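Local coordinates for protein fatty Acyl-Adenylate Ligase (Escherichia coli, PDB 3PBK) that belongs to the AMP-binding enzyme family of the ANL clan and holds 5'-O-[(S)-(dodecanoyloxy)(hydroxy)phosphoryl]adenosine in a pocket lined partly by a beta hairpin, at residues N326-L338 with V345-N357. Sequence-based numbering, arbitrary orientation.
With 1ZZ (5'-O-[(S)-(dodecanoyloxy)(hydroxy)phosphoryl]adenosine), chain C.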
loop_
_atom_site.group_PDB
_atom_site.type_symbol
_atom_site.label_atom_id
_atom_site.label_comp_id
_atom_site.label_asym_id
_atom_site.label_seq_id
_atom_site.Cartn_x
_atom_site.Cartn_y
_atom_site.Cartn_z
ATOM N N ASN A 326 -0.748 -14.301 23.684
ATOM C CA ASN A 326 -1.345 -13.047 24.153
ATOM C C ASN A 326 -1.630 -11.990 23.111
ATOM O O ASN A 326 -1.532 -10.803 23.405
ATOM C CB ASN A 326 -0.524 -12.420 25.277
ATOM C CG ASN A 326 -0.558 -13.238 26.521
ATOM O OD1 ASN A 326 0.122 -14.265 26.611
ATOM N ND2 ASN A 326 -1.366 -12.816 27.494
ATOM N N PHE A 327 -1.992 -12.404 21.905
ATOM C CA PHE A 327 -2.521 -11.449 20.948
ATOM C C PHE A 327 -4.000 -11.165 21.237
ATOM O O PHE A 327 -4.842 -12.063 21.176
ATOM C CB PHE A 327 -2.345 -11.950 19.517
ATOM C CG PHE A 327 -2.941 -11.037 18.491
ATOM C CD1 PHE A 327 -2.272 -9.885 18.098
ATOM C CD2 PHE A 327 -4.181 -11.313 17.933
ATOM C CE1 PHE A 327 -2.825 -9.036 17.160
ATOM C CE2 PHE A 327 -4.740 -10.465 16.994
ATOM C CZ PHE A 327 -4.066 -9.331 16.610
ATOM N N ASP A 328 -4.318 -9.917 21.563
ATOM C CA ASP A 328 -5.709 -9.524 21.751
ATOM C C ASP A 328 -6.329 -9.193 20.393
ATOM O O ASP A 328 -5.861 -8.301 19.690
ATOM C CB ASP A 328 -5.798 -8.322 22.697
ATOM C CG ASP A 328 -7.238 -7.915 23.005
ATOM O OD1 ASP A 328 -8.180 -8.666 22.648
ATOM O OD2 ASP A 328 -7.425 -6.837 23.616
ATOM N N ASN A 329 -7.378 -9.909 20.012
ATOM C CA ASN A 329 -7.999 -9.636 18.730
ATOM C C ASN A 329 -8.698 -8.284 18.671
ATOM O O ASN A 329 -9.062 -7.825 17.594
ATOM C CB ASN A 329 -8.965 -10.752 18.339
ATOM C CG ASN A 329 -10.285 -10.684 19.089
ATOM O OD1 ASN A 329 -11.016 -9.689 19.016
ATOM N ND2 ASN A 329 -10.610 -11.761 19.795
ATOM N N LYS A 330 -8.893 -7.649 19.825
ATOM C CA LYS A 330 -9.540 -6.342 19.859
ATOM C C LYS A 330 -8.587 -5.281 19.355
ATOM O O LYS A 330 -8.993 -4.136 19.114
ATOM C CB LYS A 330 -9.981 -5.971 21.275
ATOM C CG LYS A 330 -11.274 -6.616 21.732
ATOM C CD LYS A 330 -12.434 -6.265 20.817
ATOM C CE LYS A 330 -13.595 -7.242 21.022
ATOM N NZ LYS A 330 -14.767 -6.969 20.131
ATOM N N THR A 331 -7.318 -5.663 19.216
ATOM C CA THR A 331 -6.270 -4.744 18.767
ATOM C C THR A 331 -6.299 -4.582 17.258
ATOM O O THR A 331 -5.603 -3.733 16.714
ATOM C CB THR A 331 -4.850 -5.205 19.197
ATOM O OG1 THR A 331 -4.524 -6.439 18.549
ATOM C CG2 THR A 331 -4.768 -5.397 20.703
ATOM N N PHE A 332 -7.104 -5.411 16.596
ATOM C CA PHE A 332 -7.304 -5.332 15.149
ATOM C C PHE A 332 -7.952 -4.027 14.731
ATOM O O PHE A 332 -8.987 -3.621 15.267
ATOM C CB PHE A 332 -8.170 -6.485 14.640
ATOM C CG PHE A 332 -7.386 -7.692 14.224
ATOM C CD1 PHE A 332 -6.202 -7.554 13.513
ATOM C CD2 PHE A 332 -7.835 -8.969 14.533
ATOM C CE1 PHE A 332 -5.472 -8.668 13.125
ATOM C CE2 PHE A 332 -7.116 -10.086 14.150
ATOM C CZ PHE A 332 -5.931 -9.938 13.443
HETATM N N MSE A 333 -7.342 -3.373 13.753
HETATM C CA MSE A 333 -7.928 -2.169 13.210
HETATM C C MSE A 333 -7.917 -2.172 11.696
HETATM O O MSE A 333 -6.936 -1.783 11.070
HETATM C CB MSE A 333 -7.240 -0.923 13.755
HETATM C CG MSE A 333 -8.173 0.284 13.762
HETATM SE SE MSE A 333 -7.338 1.957 14.332
HETATM C CE MSE A 333 -6.049 2.102 12.885
ATOM N N PRO A 334 -9.013 -2.630 11.100
ATOM C CA PRO A 334 -9.156 -2.513 9.656
ATOM C C PRO A 334 -9.208 -1.047 9.266
ATOM O O PRO A 334 -9.881 -0.263 9.929
ATOM C CB PRO A 334 -10.502 -3.183 9.390
ATOM C CG PRO A 334 -10.680 -4.122 10.521
ATOM C CD PRO A 334 -10.101 -3.411 11.699
ATOM N N CYS A 335 -8.502 -0.689 8.199
ATOM C CA CYS A 335 -8.468 0.685 7.711
ATOM C C CYS A 335 -8.387 0.757 6.180
ATOM O O CYS A 335 -8.044 -0.221 5.524
ATOM C CB CYS A 335 -7.280 1.406 8.317
ATOM S SG CYS A 335 -5.740 0.679 7.808
ATOM N N TYR A 336 -8.697 1.926 5.629
ATOM C CA TYR A 336 -8.785 2.118 4.186
ATOM C C TYR A 336 -8.017 3.357 3.742
ATOM O O TYR A 336 -7.951 4.348 4.470
ATOM C CB TYR A 336 -10.240 2.280 3.799
ATOM C CG TYR A 336 -10.482 2.711 2.378
ATOM C CD1 TYR A 336 -10.016 1.958 1.310
ATOM C CD2 TYR A 336 -11.220 3.849 2.101
ATOM C CE1 TYR A 336 -10.257 2.334 0.013
ATOM C CE2 TYR A 336 -11.471 4.233 0.805
ATOM C CZ TYR A 336 -10.986 3.470 -0.233
ATOM O OH TYR A 336 -11.231 3.856 -1.518
ATOM N N GLY A 337 -7.439 3.308 2.545
ATOM C CA GLY A 337 -6.694 4.440 2.019
ATOM C C GLY A 337 -6.258 4.279 0.575
ATOM O O GLY A 337 -6.508 3.251 -0.043
ATOM N N LEU A 338 -5.629 5.315 0.033
ATOM C CA LEU A 338 -4.982 5.239 -1.273
ATOM C C LEU A 338 -3.962 6.352 -1.383
ATOM O O LEU A 338 -3.922 7.237 -0.538
ATOM C CB LEU A 338 -5.986 5.313 -2.423
ATOM C CG LEU A 338 -6.908 6.513 -2.557
ATOM C CD1 LEU A 338 -7.710 6.394 -3.841
ATOM C CD2 LEU A 338 -7.834 6.628 -1.350
ATOM N N VAL A 345 -7.687 7.125 4.712
ATOM C CA VAL A 345 -9.011 7.685 4.453
ATOM C C VAL A 345 -9.980 7.361 5.592
ATOM O O VAL A 345 -10.855 8.161 5.923
ATOM C CB VAL A 345 -9.588 7.197 3.103
ATOM C CG1 VAL A 345 -11.087 7.350 3.076
ATOM C CG2 VAL A 345 -8.967 7.953 1.951
ATOM N N SER A 346 -9.821 6.191 6.198
ATOM C CA SER A 346 -10.655 5.815 7.327
ATOM C C SER A 346 -10.044 4.693 8.136
ATOM O O SER A 346 -9.241 3.916 7.638
ATOM C CB SER A 346 -12.046 5.411 6.862
ATOM O OG SER A 346 -11.981 4.308 5.994
ATOM N N PHE A 347 -10.443 4.628 9.399
ATOM C CA PHE A 347 -9.951 3.633 10.330
ATOM C C PHE A 347 -11.138 3.107 11.112
ATOM O O PHE A 347 -12.053 3.860 11.425
ATOM C CB PHE A 347 -8.962 4.267 11.306
ATOM C CG PHE A 347 -7.710 4.805 10.656
ATOM C CD1 PHE A 347 -7.683 6.074 10.117
ATOM C CD2 PHE A 347 -6.554 4.044 10.604
ATOM C CE1 PHE A 347 -6.530 6.573 9.533
ATOM C CE2 PHE A 347 -5.394 4.539 10.020
ATOM C CZ PHE A 347 -5.383 5.808 9.486
ATOM N N SER A 348 -11.136 1.815 11.422
ATOM C CA SER A 348 -12.153 1.257 12.300
ATOM C C SER A 348 -11.981 1.873 13.691
ATOM O O SER A 348 -10.935 2.456 14.003
ATOM C CB SER A 348 -12.046 -0.266 12.355
ATOM O OG SER A 348 -13.208 -0.844 12.932
ATOM N N ASP A 349 -13.011 1.759 14.523
ATOM C CA ASP A 349 -12.980 2.391 15.831
ATOM C C ASP A 349 -11.820 1.874 16.684
ATOM O O ASP A 349 -11.230 0.820 16.397
ATOM C CB ASP A 349 -14.310 2.203 16.551
ATOM C CG ASP A 349 -15.442 3.023 15.927
ATOM O OD1 ASP A 349 -15.182 4.151 15.444
ATOM O OD2 ASP A 349 -16.601 2.538 15.932
ATOM N N GLU A 350 -11.482 2.639 17.720
ATOM C CA GLU A 350 -10.419 2.282 18.647
ATOM C C GLU A 350 -10.885 1.051 19.401
ATOM O O GLU A 350 -12.074 0.915 19.696
ATOM C CB GLU A 350 -10.178 3.445 19.607
ATOM C CG GLU A 350 -8.742 3.620 20.074
ATOM C CD GLU A 350 -8.534 4.892 20.922
ATOM O OE1 GLU A 350 -9.540 5.579 21.261
ATOM O OE2 GLU A 350 -7.352 5.198 21.246
ATOM N N ALA A 351 -9.961 0.138 19.680
ATOM C CA ALA A 351 -10.278 -1.114 20.392
ATOM C C ALA A 351 -11.530 -1.860 19.884
ATOM O O ALA A 351 -12.328 -2.367 20.676
ATOM C CB ALA A 351 -10.388 -0.855 21.897
ATOM N N SER A 352 -11.676 -1.947 18.568
ATOM C CA SER A 352 -12.910 -2.444 17.968
ATOM C C SER A 352 -12.861 -3.935 17.641
ATOM O O SER A 352 -13.890 -4.613 17.597
ATOM C CB SER A 352 -13.240 -1.643 16.692
ATOM O OG SER A 352 -12.188 -1.708 15.728
ATOM N N GLY A 353 -11.659 -4.443 17.412
ATOM C CA GLY A 353 -11.526 -5.712 16.730
ATOM C C GLY A 353 -12.098 -5.527 15.336
ATOM O O GLY A 353 -12.535 -4.432 14.988
ATOM N N VAL A 354 -12.091 -6.582 14.532
ATOM C CA VAL A 354 -12.703 -6.528 13.216
ATOM C C VAL A 354 -14.217 -6.490 13.374
ATOM O O VAL A 354 -14.789 -7.310 14.071
ATOM C CB VAL A 354 -12.314 -7.756 12.371
ATOM C CG1 VAL A 354 -13.032 -7.741 11.025
ATOM C CG2 VAL A 354 -10.807 -7.814 12.188
ATOM N N VAL A 355 -14.864 -5.528 12.737
ATOM C CA VAL A 355 -16.320 -5.468 12.731
ATOM C C VAL A 355 -16.827 -5.772 11.319
ATOM O O VAL A 355 -16.336 -5.210 10.340
ATOM C CB VAL A 355 -16.809 -4.085 13.149
ATOM C CG1 VAL A 355 -18.303 -3.993 12.974
ATOM C CG2 VAL A 355 -16.379 -3.778 14.571
ATOM N N VAL A 356 -17.800 -6.666 11.204
ATOM C CA VAL A 356 -18.236 -7.125 9.886
ATOM C C VAL A 356 -19.693 -6.794 9.622
ATOM O O VAL A 356 -20.488 -6.665 10.556
ATOM C CB VAL A 356 -18.055 -8.651 9.723
ATOM C CG1 VAL A 356 -16.603 -9.035 9.865
ATOM C CG2 VAL A 356 -18.898 -9.384 10.736
ATOM N N ASN A 357 -20.027 -6.641 8.345
ATOM C CA ASN A 357 -21.414 -6.586 7.921
ATOM C C ASN A 357 -21.700 -7.677 6.893
ATOM O O ASN A 357 -21.051 -7.740 5.847
ATOM C CB ASN A 357 -21.763 -5.219 7.337
ATOM C CG ASN A 357 -23.255 -5.079 7.045
ATOM O OD1 ASN A 357 -23.683 -5.102 5.886
ATOM N ND2 ASN A 357 -24.057 -4.964 8.101
HETATM P P 1ZZ C . -2.286 2.442 -2.369
HETATM C C1 1ZZ C . 1.311 4.547 11.892
HETATM N N1 1ZZ C . -7.535 -0.636 -0.847
HETATM O O1 1ZZ C . -2.672 0.775 0.497
HETATM C C2 1ZZ C . 0.282 4.852 10.837
HETATM N N2 1ZZ C . -7.410 -0.462 1.359
HETATM O O2 1ZZ C . -2.160 2.685 -0.742
HETATM C C3 1ZZ C . 0.019 3.794 9.769
HETATM N N3 1ZZ C . -9.586 -2.159 -0.838
HETATM O O3 1ZZ C . -2.550 3.715 -3.284
HETATM C C4 1ZZ C . -1.177 4.096 8.846
HETATM N N4 1ZZ C . -10.377 -2.680 1.278
HETATM O O4 1ZZ C . -1.148 1.853 -2.866
HETATM C C5 1ZZ C . -1.865 3.008 8.015
HETATM N N5 1ZZ C . -9.266 -1.762 3.243
HETATM O O5 1ZZ C . -3.532 1.474 -2.613
HETATM C C6 1ZZ C . -2.528 3.571 6.784
HETATM O O6 1ZZ C . -5.968 0.164 -2.278
HETATM C C7 1ZZ C . -3.812 2.985 6.256
HETATM O O7 1ZZ C . -8.976 0.065 -4.129
HETATM C C8 1ZZ C . -4.050 3.077 4.766
HETATM O O8 1ZZ C . -8.043 2.727 -3.669
HETATM C C9 1ZZ C . -4.341 1.804 3.958
HETATM C C10 1ZZ C . -3.616 1.533 2.664
HETATM C C11 1ZZ C . -3.195 2.513 1.659
HETATM C C12 1ZZ C . -2.807 1.949 0.375
HETATM C C13 1ZZ C . -4.706 2.108 -3.051
HETATM C C14 1ZZ C . -5.952 1.235 -3.241
HETATM C C15 1ZZ C . -7.403 1.695 -3.006
HETATM C C16 1ZZ C . -8.104 0.404 -3.083
HETATM C C17 1ZZ C . -7.218 -0.491 -2.286
HETATM C C18 1ZZ C . -6.852 -0.086 0.156
HETATM C C19 1ZZ C . -8.501 -1.276 1.051
HETATM C C20 1ZZ C . -8.590 -1.401 -0.251
HETATM C C21 1ZZ C . -10.463 -2.793 -0.020
HETATM C C22 1ZZ C . -9.359 -1.898 1.844
#
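Tyr336 and Ser346 form an antiparallel hydrogen-bonded pair in the hairpin of strands 332-337 and 344-347, and Tyr336 N reaches Ser346 O at 2.9 Å, nearly straight at 168°. Two residues of one strand, Val345 and Ser346, stand across from the single Tyr336, as in a classic beta bulge: Tyr336 O accepts from both backbone N-H groups, with Val345 N lying in the carbonyl plane. The ring of Tyr336, its CG anti to the backbone N (chi1 170°), lies alongside Val345, whose CG1 meets CD2 of the ring at 3.6 Å. Ser346 OG sits at the ring's edge and bonds to Cys386 O, while Tyr336 OH bonds to Asp444. The other branch of Val345, CG2, rests against Leu338 CD2.

On the opposite face of the hairpin, Cys335 CB packs obliquely on the Phe347 ring, 3.6 Å from CD2. The selenium of selenomethionine Met333 stands obliquely to that ring, 5.5 Å from its centroid, a long Met-aromatic contact of uncertain detail. Beyond the paired strands, Ser348 N still bonds Pro334 O, approaching nearly along the C=O axis. The loop then curls back: Gly353 N bonds Lys330 O from above the carbonyl plane, and Gly353 CA tucks against the 3-10 turn in a C-H...O contact with Asn329 O. Val354 CG2 is the bump that meets the corner made by Phe332 CB (3.8 Å) and Pro334 CG.

1ZZ takes the other edge of strand 332-337: its N5 donates to Cys335 O at 3.0 Å. Gly337 O approaches 1ZZ C18, and Cys335 SG lies beside the acyl chain at C7. The bulge bonds and Asp444 probably set the Tyr336 ring beside the base, with 1ZZ N2 near its edge, while the Cys335 carbonyl reads N5.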